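Coenzyme PQQ synthesis protein B (Methylobacterium extorquens, PDB 4Z7R) takes part in the biosynthesis of the redox cofactor pyrroloquinoline quinone, as a zinc-binding member of the metallo-beta-lactamase superfamily. Local coordinates at the zinc ion site and the interface of chains A and B. Coordinates in Å, arbitrary orientation; residue numbers count along the deposited sequence, not the author numbering. Chains: chain A/B, Coenzyme PQQ synthesis protein B.

Contact 1 is a zinc site built within chain A, whereas contact 2 is a patch of the two-fold interface between chains A and B; the centres of their C-alpha atoms lie about 24 Å apart. They have no residue in common. Contact 1 joins the cysteine-rich stretch leading into helix 22-29 to the loop at A:Asn268, and contact 2 uses the 3-10 helices 95-98 and 122-126 with their neighbours. The metal therefore appears to fix loops inside one subunit while contact 2 joins subunits, and the protein ligands identified for the zinc all belong to chain A. The structure alone does not show whether this dimer is functional.

Contact 1: the zinc ion site. Residues chain A 16, 19-21, 24, 230, 268-269. With ZN (zinc ion), chain C.
The backbone winds round the metal in loop conformation at A:Cys19 and A:Cys21, extended at the first, then enters helix 22-29, which carries A:Cys24, while A:Asn268 comes in from a distant loop. Cysteine sulfurs and an amide oxygen hold the zinc in a nearly tetrahedral arrangement. A:Cys19 SG binds ZN at 2.3 Å, and A:Cys21 SG binds ZN at the same length. The bond from A:Cys24 SG to ZN is 2.4 Å. Three different first torsions turn these sulfurs toward a common point: SG of A:Cys19 stands anti to its backbone N, that of A:Cys21 occupies the crowded position between N and the carbonyl carbon, and that of A:Cys24 lies anti to the carbonyl carbon. Opposite them, the side-chain carbonyl oxygen OD1 of A:Asn268 reaches ZN at 2.1 Å, with the amide nitrogen ND2 turned away. Its CG also takes the crowded position (chi1 68°), directing the amide inward.

A second shell of backbone N-H groups steadies the sulfurs. A:Gln16 N donates to A:Cys24 SG at 3.4 Å, and A:Cys21 N donates to A:Cys19 SG over the same distance. A:Cys24 N gives its hydrogen to A:Cys21 SG at 3.5 Å. The last is almost perfectly straight (179° at H). Each sulfur thus has the metal and an N-H as partners, an arrangement that would be expected to ease the negative charge of thiolates. More loosely, methyl groups flank the ligands: A:Val230 CG1 packs against A:Cys19 SG and A:Thr269 CG2 against A:Asn268 OD1.

The spacing of the cysteines, CXCXXC, and the cross-link to A:Asn268 suggest a structural zinc that pins the N-terminal loop and helix 22-29 to the loop that follows strand 260-264.

Contact 2: the interface of chains A and B. Residues chain A 91, 95, 98, 121-124, 163; chain B 98, 121-124.
Paired 3-10 helices, residues 122-126 of each chain, meet near the two-fold axis, and the asparagine just before each helix caps the start of its partner. The side-chain carbonyl OD1 of A:Asn121 accepts the N-H of B:Val123 at 3.0 Å, with the donor lying above the carbonyl plane. In the reciprocal bond, B:Asn121 OD1 takes the N-H of A:Val123 at 2.9 Å, in the carbonyl plane and on a lone pair. Both bonds are fairly straight (165° at H for the first); the N-H of B:Arg122, also near A:Asn121 OD1, points elsewhere and makes no bond. Both asparagines place CG anti to their own carbonyl carbon (chi1 -70°), so the amides reach across the axis.

Wedged between groups of chain A, B:Val123 has its CA over one face of the A:Trp163 indole, toward the rim, 3.6 Å from CE3. The CG2 methyl of B:Val123, anti to its backbone N, crosses A:Val91 at about a right angle, 3.7 Å from A:Val91 CG2. CG1, in the crowded position, crosses the amide of A:Asn121 obliquely. Tip to tip, A:Val123 CG1 meets B:Phe124 CE2 at 4.1 Å. Further along the axis A:Leu98 and B:Leu98 cross at about a right angle, and B:Leu98 CD1 also meets A:Ala95 CB (3.9 Å).

Within each fold the patch gathers helix 91-94 and the 3-10 helices 95-98, 122-126 and 162-164 on the surface that faces the other chain in the deposited assembly.

Contact 1: the zinc ion site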
loop_
_atom_site.group_PDB
_atom_site.type_symbol
_atom_site.label_atom_id
_atom_site.label_comp_id
_atom_site.label_asym_id
_atom_site.label_seq_id
_atom_site.Cartn_x
_atom_site.Cartn_y
_atom_site.Cartn_z
ATOM N N GLN A 16 11.440 -2.325 6.446
ATOM C CA GLN A 16 10.745 -1.052 6.559
ATOM C C GLN A 16 11.476 -0.027 5.697
ATOM O O GLN A 16 12.706 -0.027 5.636
ATOM C CB GLN A 16 10.670 -0.611 8.018
ATOM C CG GLN A 16 10.025 0.739 8.250
ATOM C CD GLN A 16 9.841 1.021 9.724
ATOM O OE1 GLN A 16 9.177 0.263 10.432
ATOM N NE2 GLN A 16 10.453 2.094 10.201
ATOM N N CYS A 19 14.391 1.841 7.215
ATOM C CA CYS A 19 15.142 1.149 8.254
ATOM C C CYS A 19 16.311 0.350 7.704
ATOM O O CYS A 19 16.182 -0.343 6.697
ATOM C CB CYS A 19 14.223 0.224 9.053
ATOM S SG CYS A 19 15.027 -0.496 10.499
ATOM N N ARG A 20 17.451 0.453 8.381
ATOM C CA ARG A 20 18.620 -0.351 8.050
ATOM C C ARG A 20 19.141 -1.104 9.268
ATOM O O ARG A 20 20.351 -1.266 9.428
ATOM C CB ARG A 20 19.733 0.522 7.464
ATOM C CG ARG A 20 19.547 0.841 5.996
ATOM C CD ARG A 20 19.719 -0.399 5.142
ATOM N NE ARG A 20 21.109 -0.610 4.756
ATOM C CZ ARG A 20 21.497 -0.904 3.520
ATOM N NH1 ARG A 20 20.594 -1.025 2.556
ATOM N NH2 ARG A 20 22.783 -1.078 3.246
ATOM N N CYS A 21 18.234 -1.553 10.133
ATOM C CA CYS A 21 18.619 -2.448 11.221
ATOM C C CYS A 21 19.186 -3.739 10.627
ATOM O O CYS A 21 19.100 -3.961 9.421
ATOM C CB CYS A 21 17.434 -2.730 12.161
ATOM S SG CYS A 21 16.214 -3.983 11.642
ATOM N N CYS A 24 16.393 -5.810 8.663
ATOM C CA CYS A 24 16.017 -5.176 7.402
ATOM C C CYS A 24 17.157 -5.203 6.391
ATOM O O CYS A 24 16.931 -5.431 5.204
ATOM C CB CYS A 24 15.562 -3.734 7.630
ATOM S SG CYS A 24 13.939 -3.586 8.406
ATOM N N VAL A 230 16.938 1.446 16.433
ATOM C CA VAL A 230 16.079 2.172 15.502
ATOM C C VAL A 230 15.082 3.097 16.195
ATOM O O VAL A 230 14.446 3.928 15.548
ATOM C CB VAL A 230 15.273 1.209 14.604
ATOM C CG1 VAL A 230 16.191 0.194 13.951
ATOM C CG2 VAL A 230 14.201 0.504 15.416
ATOM N N ASN A 268 9.839 -5.477 12.275
ATOM C CA ASN A 268 11.094 -5.708 11.571
ATOM C C ASN A 268 12.284 -5.864 12.514
ATOM O O ASN A 268 13.322 -6.386 12.124
ATOM C CB ASN A 268 11.366 -4.570 10.583
ATOM C CG ASN A 268 11.666 -3.253 11.274
ATOM O OD1 ASN A 268 12.812 -2.977 11.639
ATOM N ND2 ASN A 268 10.639 -2.430 11.454
ATOM N N THR A 269 12.130 -5.404 13.752
ATOM C CA THR A 269 13.202 -5.460 14.741
ATOM C C THR A 269 13.217 -6.751 15.564
ATOM O O THR A 269 14.036 -6.906 16.467
ATOM C CB THR A 269 13.103 -4.275 15.713
ATOM O OG1 THR A 269 11.788 -4.246 16.282
ATOM C CG2 THR A 269 13.348 -2.965 14.982
HETATM ZN ZN ZN C . 14.560 -2.756 10.520
#

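Contact 2: the interface of chains A and B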
loop_
_atom_site.group_PDB
_atom_site.type_symbol
_atom_site.label_atom_id
_atom_site.label_comp_id
_atom_site.label_asym_id
_atom_site.label_seq_id
_atom_site.Cartn_x
_atom_site.Cartn_y
_atom_site.Cartn_z
ATOM N N VAL A 91 -2.867 2.584 10.945
ATOM C CA VAL A 91 -2.689 2.812 9.513
ATOM C C VAL A 91 -2.359 1.518 8.772
ATOM O O VAL A 91 -2.819 1.306 7.648
ATOM C CB VAL A 91 -1.598 3.880 9.253
ATOM C CG1 VAL A 91 -0.844 3.612 7.963
ATOM C CG2 VAL A 91 -2.234 5.249 9.213
ATOM N N ALA A 95 -5.175 1.399 5.811
ATOM C CA ALA A 95 -4.718 2.084 4.597
ATOM C C ALA A 95 -5.125 1.345 3.322
ATOM O O ALA A 95 -5.377 1.968 2.290
ATOM C CB ALA A 95 -3.208 2.277 4.628
ATOM N N LEU A 98 -8.220 2.159 0.839
ATOM C CA LEU A 98 -8.123 3.116 -0.261
ATOM C C LEU A 98 -7.916 2.426 -1.608
ATOM O O LEU A 98 -8.177 3.009 -2.660
ATOM C CB LEU A 98 -6.982 4.104 -0.006
ATOM C CG LEU A 98 -7.121 4.990 1.233
ATOM C CD1 LEU A 98 -5.927 5.931 1.363
ATOM C CD2 LEU A 98 -8.421 5.774 1.182
ATOM N N ASN A 121 -12.623 10.401 8.065
ATOM C CA ASN A 121 -11.643 10.758 7.047
ATOM C C ASN A 121 -12.276 10.660 5.662
ATOM O O ASN A 121 -12.556 9.566 5.175
ATOM C CB ASN A 121 -10.414 9.850 7.122
ATOM C CG ASN A 121 -9.569 10.104 8.353
ATOM O OD1 ASN A 121 -8.655 10.927 8.332
ATOM N ND2 ASN A 121 -9.864 9.390 9.434
ATOM N N ARG A 122 -12.501 11.811 5.036
ATOM C CA ARG A 122 -13.175 11.870 3.741
ATOM C C ARG A 122 -12.414 11.154 2.624
ATOM O O ARG A 122 -12.996 10.808 1.598
ATOM C CB ARG A 122 -13.435 13.326 3.352
ATOM C CG ARG A 122 -14.605 13.947 4.102
ATOM C CD ARG A 122 -14.978 15.304 3.535
ATOM N NE ARG A 122 -13.913 16.282 3.732
ATOM C CZ ARG A 122 -13.721 16.955 4.862
ATOM N NH1 ARG A 122 -14.520 16.754 5.901
ATOM N NH2 ARG A 122 -12.726 17.828 4.955
ATOM N N VAL A 123 -11.117 10.936 2.816
ATOM C CA VAL A 123 -10.325 10.227 1.815
ATOM C C VAL A 123 -10.839 8.792 1.625
ATOM O O VAL A 123 -10.704 8.216 0.545
ATOM C CB VAL A 123 -8.823 10.210 2.190
ATOM C CG1 VAL A 123 -8.568 9.328 3.412
ATOM C CG2 VAL A 123 -7.978 9.762 1.003
ATOM N N PHE A 124 -11.453 8.233 2.665
ATOM C CA PHE A 124 -12.028 6.891 2.593
ATOM C C PHE A 124 -13.401 6.856 1.913
ATOM O O PHE A 124 -14.016 5.792 1.812
ATOM C CB PHE A 124 -12.131 6.280 3.996
ATOM C CG PHE A 124 -10.802 5.902 4.588
ATOM C CD1 PHE A 124 -10.158 4.741 4.191
ATOM C CD2 PHE A 124 -10.197 6.708 5.538
ATOM C CE1 PHE A 124 -8.930 4.392 4.728
ATOM C CE2 PHE A 124 -8.971 6.365 6.080
ATOM C CZ PHE A 124 -8.336 5.205 5.673
ATOM N N TRP A 163 -2.051 8.010 15.107
ATOM C CA TRP A 163 -2.634 9.227 14.546
ATOM C C TRP A 163 -3.818 9.745 15.361
ATOM O O TRP A 163 -4.428 10.752 15.003
ATOM C CB TRP A 163 -3.052 9.011 13.082
ATOM C CG TRP A 163 -4.032 7.898 12.831
ATOM C CD1 TRP A 163 -3.751 6.565 12.720
ATOM C CD2 TRP A 163 -5.445 8.026 12.618
ATOM N NE1 TRP A 163 -4.902 5.857 12.471
ATOM C CE2 TRP A 163 -5.956 6.730 12.401
ATOM C CE3 TRP A 163 -6.330 9.111 12.598
ATOM C CZ2 TRP A 163 -7.310 6.488 12.169
ATOM C CZ3 TRP A 163 -7.673 8.869 12.364
ATOM C CH2 TRP A 163 -8.150 7.569 12.156
ATOM N N LEU B 98 0.727 7.623 3.625
ATOM C CA LEU B 98 0.506 6.861 4.850
ATOM C C LEU B 98 1.632 5.862 5.123
ATOM O O LEU B 98 1.812 5.419 6.255
ATOM C CB LEU B 98 -0.838 6.129 4.790
ATOM C CG LEU B 98 -2.086 7.005 4.691
ATOM C CD1 LEU B 98 -3.345 6.139 4.661
ATOM C CD2 LEU B 98 -2.124 7.999 5.847
ATOM N N ASN B 121 -7.718 15.328 6.651
ATOM C CA ASN B 121 -7.761 13.920 7.032
ATOM C C ASN B 121 -6.763 13.621 8.150
ATOM O O ASN B 121 -5.551 13.635 7.921
ATOM C CB ASN B 121 -7.479 13.029 5.820
ATOM C CG ASN B 121 -8.606 13.053 4.802
ATOM O OD1 ASN B 121 -9.535 12.250 4.870
ATOM N ND2 ASN B 121 -8.526 13.976 3.848
ATOM N N ARG B 122 -7.259 13.362 9.357
ATOM C CA ARG B 122 -6.369 13.133 10.494
ATOM C C ARG B 122 -5.495 11.888 10.335
ATOM O O ARG B 122 -4.455 11.778 10.980
ATOM C CB ARG B 122 -7.159 13.034 11.802
ATOM C CG ARG B 122 -7.628 14.372 12.353
ATOM C CD ARG B 122 -8.155 14.221 13.770
ATOM N NE ARG B 122 -7.079 13.892 14.704
ATOM C CZ ARG B 122 -7.255 13.658 16.001
ATOM N NH1 ARG B 122 -8.470 13.710 16.530
ATOM N NH2 ARG B 122 -6.214 13.369 16.771
ATOM N N VAL B 123 -5.906 10.952 9.487
ATOM C CA VAL B 123 -5.108 9.748 9.270
ATOM C C VAL B 123 -3.740 10.091 8.655
ATOM O O VAL B 123 -2.760 9.372 8.859
ATOM C CB VAL B 123 -5.857 8.724 8.381
ATOM C CG1 VAL B 123 -5.979 9.221 6.945
ATOM C CG2 VAL B 123 -5.170 7.367 8.435
ATOM N N PHE B 124 -3.667 11.200 7.926
ATOM C CA PHE B 124 -2.399 11.640 7.352
ATOM C C PHE B 124 -1.505 12.355 8.366
ATOM O O PHE B 124 -0.413 12.809 8.021
ATOM C CB PHE B 124 -2.642 12.548 6.142
ATOM C CG PHE B 124 -3.141 11.817 4.927
ATOM C CD1 PHE B 124 -2.266 11.096 4.132
ATOM C CD2 PHE B 124 -4.478 11.859 4.573
ATOM C CE1 PHE B 124 -2.716 10.422 3.011
ATOM C CE2 PHE B 124 -4.935 11.188 3.453
ATOM C CZ PHE B 124 -4.054 10.468 2.672
#